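Long-range contact in OxsB protein (Bacillus megaterium, PDB 5UL3), which uses cobalamin, a [4Fe-4S] cluster and S-adenosylmethionine to contract the sugar ring of dAMP oxidatively to an oxetane aldehyde in oxetanocin A biosynthesis: residues L469-I474 with Y534-Y539. Sequence-based numbering, arbitrary orientation. Where two conformers were deposited one is given.
With EDO (1,2-ethanediol), chain F.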
loop_
_atom_site.group_PDB
_atom_site.type_symbol
_atom_site.label_atom_id
_atom_site.label_comp_id
_atom_site.label_asym_id
_atom_site.label_seq_id
_atom_site.Cartn_x
_atom_site.Cartn_y
_atom_site.Cartn_z
ATOM N N LEU A 469 -0.446 -17.377 2.230
ATOM C CA LEU A 469 0.458 -16.677 1.321
ATOM C C LEU A 469 -0.189 -16.222 0.019
ATOM O O LEU A 469 -1.097 -16.869 -0.510
ATOM C CB LEU A 469 1.609 -17.608 0.928
ATOM C CG LEU A 469 2.471 -18.067 2.053
ATOM C CD1 LEU A 469 3.395 -19.192 1.548
ATOM C CD2 LEU A 469 3.264 -16.832 2.411
ATOM N N ARG A 470 0.360 -15.129 -0.521
ATOM C CA ARG A 470 0.202 -14.674 -1.901
ATOM C C ARG A 470 1.605 -14.368 -2.400
ATOM O O ARG A 470 2.433 -13.905 -1.619
ATOM C CB ARG A 470 -0.624 -13.373 -2.022
ATOM C CG ARG A 470 -2.105 -13.485 -2.234
ATOM C CD ARG A 470 -2.647 -12.198 -2.883
ATOM N NE ARG A 470 -1.860 -11.008 -2.536
ATOM C CZ ARG A 470 -1.970 -10.343 -1.384
ATOM N NH1 ARG A 470 -2.825 -10.755 -0.458
ATOM N NH2 ARG A 470 -1.227 -9.270 -1.155
ATOM N N ILE A 471 1.889 -14.596 -3.681
ATOM C CA ILE A 471 3.210 -14.236 -4.216
ATOM C C ILE A 471 3.057 -13.356 -5.451
ATOM O O ILE A 471 2.142 -13.542 -6.256
ATOM C CB ILE A 471 4.088 -15.473 -4.532
ATOM C CG1 ILE A 471 3.541 -16.290 -5.726
ATOM C CG2 ILE A 471 4.282 -16.325 -3.279
ATOM C CD1 ILE A 471 4.492 -17.394 -6.195
ATOM N N GLY A 472 3.949 -12.374 -5.597
ATOM C CA GLY A 472 4.074 -11.699 -6.871
ATOM C C GLY A 472 4.849 -12.566 -7.849
ATOM O O GLY A 472 5.746 -13.321 -7.472
ATOM N N PHE A 473 4.462 -12.498 -9.118
ATOM C CA PHE A 473 5.141 -13.300 -10.134
ATOM C C PHE A 473 5.061 -12.562 -11.456
ATOM O O PHE A 473 3.967 -12.281 -11.945
ATOM C CB PHE A 473 4.525 -14.701 -10.259
ATOM C CG PHE A 473 5.484 -15.724 -10.837
ATOM C CD1 PHE A 473 5.566 -15.923 -12.203
ATOM C CD2 PHE A 473 6.315 -16.458 -10.002
ATOM C CE1 PHE A 473 6.477 -16.853 -12.730
ATOM C CE2 PHE A 473 7.215 -17.392 -10.517
ATOM C CZ PHE A 473 7.281 -17.589 -11.883
ATOM N N ILE A 474 6.220 -12.217 -12.017
ATOM C CA ILE A 474 6.244 -11.492 -13.276
ATOM C C ILE A 474 6.777 -12.453 -14.330
ATOM O O ILE A 474 7.991 -12.581 -14.486
ATOM C CB ILE A 474 7.117 -10.232 -13.181
ATOM C CG1 ILE A 474 6.722 -9.392 -11.954
ATOM C CG2 ILE A 474 6.969 -9.401 -14.424
ATOM C CD1 ILE A 474 7.808 -8.367 -11.570
ATOM N N TYR A 534 1.462 -22.138 -8.429
ATOM C CA TYR A 534 0.683 -21.131 -9.148
ATOM C C TYR A 534 -0.651 -20.836 -8.473
ATOM O O TYR A 534 -1.227 -19.774 -8.728
ATOM C CB TYR A 534 0.456 -21.521 -10.618
ATOM C CG TYR A 534 -0.359 -22.773 -10.887
ATOM C CD1 TYR A 534 -1.741 -22.796 -10.697
ATOM C CD2 TYR A 534 0.248 -23.911 -11.414
ATOM C CE1 TYR A 534 -2.493 -23.953 -10.973
ATOM C CE2 TYR A 534 -0.502 -25.072 -11.704
ATOM C CZ TYR A 534 -1.860 -25.083 -11.468
ATOM O OH TYR A 534 -2.585 -26.232 -11.744
ATOM N N THR A 535 -1.129 -21.713 -7.582
ATOM C CA THR A 535 -2.391 -21.436 -6.900
ATOM C C THR A 535 -2.319 -20.213 -5.984
ATOM O O THR A 535 -3.368 -19.668 -5.638
ATOM C CB THR A 535 -2.867 -22.665 -6.092
ATOM O OG1 THR A 535 -1.909 -23.015 -5.074
ATOM C CG2 THR A 535 -3.101 -23.875 -7.007
ATOM N N ILE A 536 -1.132 -19.744 -5.591
ATOM C CA ILE A 536 -1.041 -18.567 -4.728
ATOM C C ILE A 536 -0.464 -17.346 -5.455
ATOM O O ILE A 536 -0.132 -16.339 -4.805
ATOM C CB ILE A 536 -0.256 -18.871 -3.439
ATOM C CG1 ILE A 536 1.185 -19.275 -3.768
ATOM C CG2 ILE A 536 -0.946 -19.974 -2.639
ATOM C CD1 ILE A 536 2.120 -19.180 -2.574
ATOM N N VAL A 537 -0.369 -17.393 -6.786
ATOM C CA VAL A 537 0.107 -16.252 -7.558
ATOM C C VAL A 537 -0.953 -15.167 -7.543
ATOM O O VAL A 537 -2.130 -15.432 -7.799
ATOM C CB VAL A 537 0.453 -16.678 -8.995
ATOM C CG1 VAL A 537 0.595 -15.452 -9.895
ATOM C CG2 VAL A 537 1.747 -17.486 -8.997
ATOM N N SER A 538 -0.531 -13.938 -7.232
ATOM C CA SER A 538 -1.460 -12.820 -7.106
ATOM C C SER A 538 -2.115 -12.480 -8.438
ATOM O O SER A 538 -3.321 -12.207 -8.495
ATOM C CB SER A 538 -0.722 -11.603 -6.543
ATOM O OG SER A 538 -1.555 -10.460 -6.517
ATOM N N TYR A 539 -1.341 -12.492 -9.522
ATOM C CA TYR A 539 -1.834 -12.108 -10.840
ATOM C C TYR A 539 -1.185 -13.033 -11.855
ATOM O O TYR A 539 0.037 -12.994 -12.039
ATOM C CB TYR A 539 -1.514 -10.647 -11.152
ATOM C CG TYR A 539 -2.146 -10.117 -12.422
ATOM C CD1 TYR A 539 -1.583 -10.383 -13.670
ATOM C CD2 TYR A 539 -3.287 -9.333 -12.375
ATOM C CE1 TYR A 539 -2.141 -9.894 -14.824
ATOM C CE2 TYR A 539 -3.860 -8.837 -13.538
ATOM C CZ TYR A 539 -3.279 -9.118 -14.757
ATOM O OH TYR A 539 -3.837 -8.625 -15.915
HETATM C C1 EDO F . -1.705 -22.022 1.440
HETATM O O1 EDO F . -0.763 -23.058 1.121
HETATM C C2 EDO F . -1.023 -20.667 1.665
HETATM O O2 EDO F . -1.976 -19.615 1.398
HETATM O O HOH W 1 -1.307 -8.369 -4.306
HETATM O O HOH W 2 1.569 -11.861 -9.646
HETATM O O HOH W 3 2.391 -13.955 -13.354
#
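I536 lies against L469 and I471 at the outer edge of the radical SAM sheet. Its CD1, anti to CA (chi2 163°), meets I471 CG2 at 3.6 Å and L469 CB at 3.9 Å. The side chains of I536 and I471 cross at about a right angle. The carbonyl of I536 accepts the I471 N-H, with I471 N to I536 O at 2.9 Å. R470 CA makes a CA-H...O contact with the same oxygen.

V537 follows and forms a single parallel beta bridge with I471. V537 CG2 rests on I471 CG1 and CD1, while V537 CG1, anti to the backbone N (chi1 165°), comes within 4.0 Å of F473 CB. V537 CG2 lies almost as close to F473 CB.

The N-H of S538 closes the bridge, with S538 N to I471 O at 2.9 Å and a nearly straight N-H...O angle of 163°. Thus I471 uses both its N-H and its C=O on this loop. In one of the two conformers of S538, OG shares a water with R470 NE. The bond to NE is weak, so this link is doubtful.

At Y539 the two backbones are joined through water. In the conformer described, one water accepts from F473 N and Y539 N, both at 3.0 Å. Another donates to F473 O and Y539 O. Past S538, water takes the place of direct backbone bonds.

Strand 470-473 is the last of the parallel strands in the partial TIM barrel. Its other edge bonds to strand 432-436, which ends in E436, a residue that binds S-adenosylmethionine. L469 and I471 also touch helix 452-464. F473 and V537 pack on L493 of helix 484-493. R634 of helix 620-648 bonds to V537 O, tying the loop to a further helix.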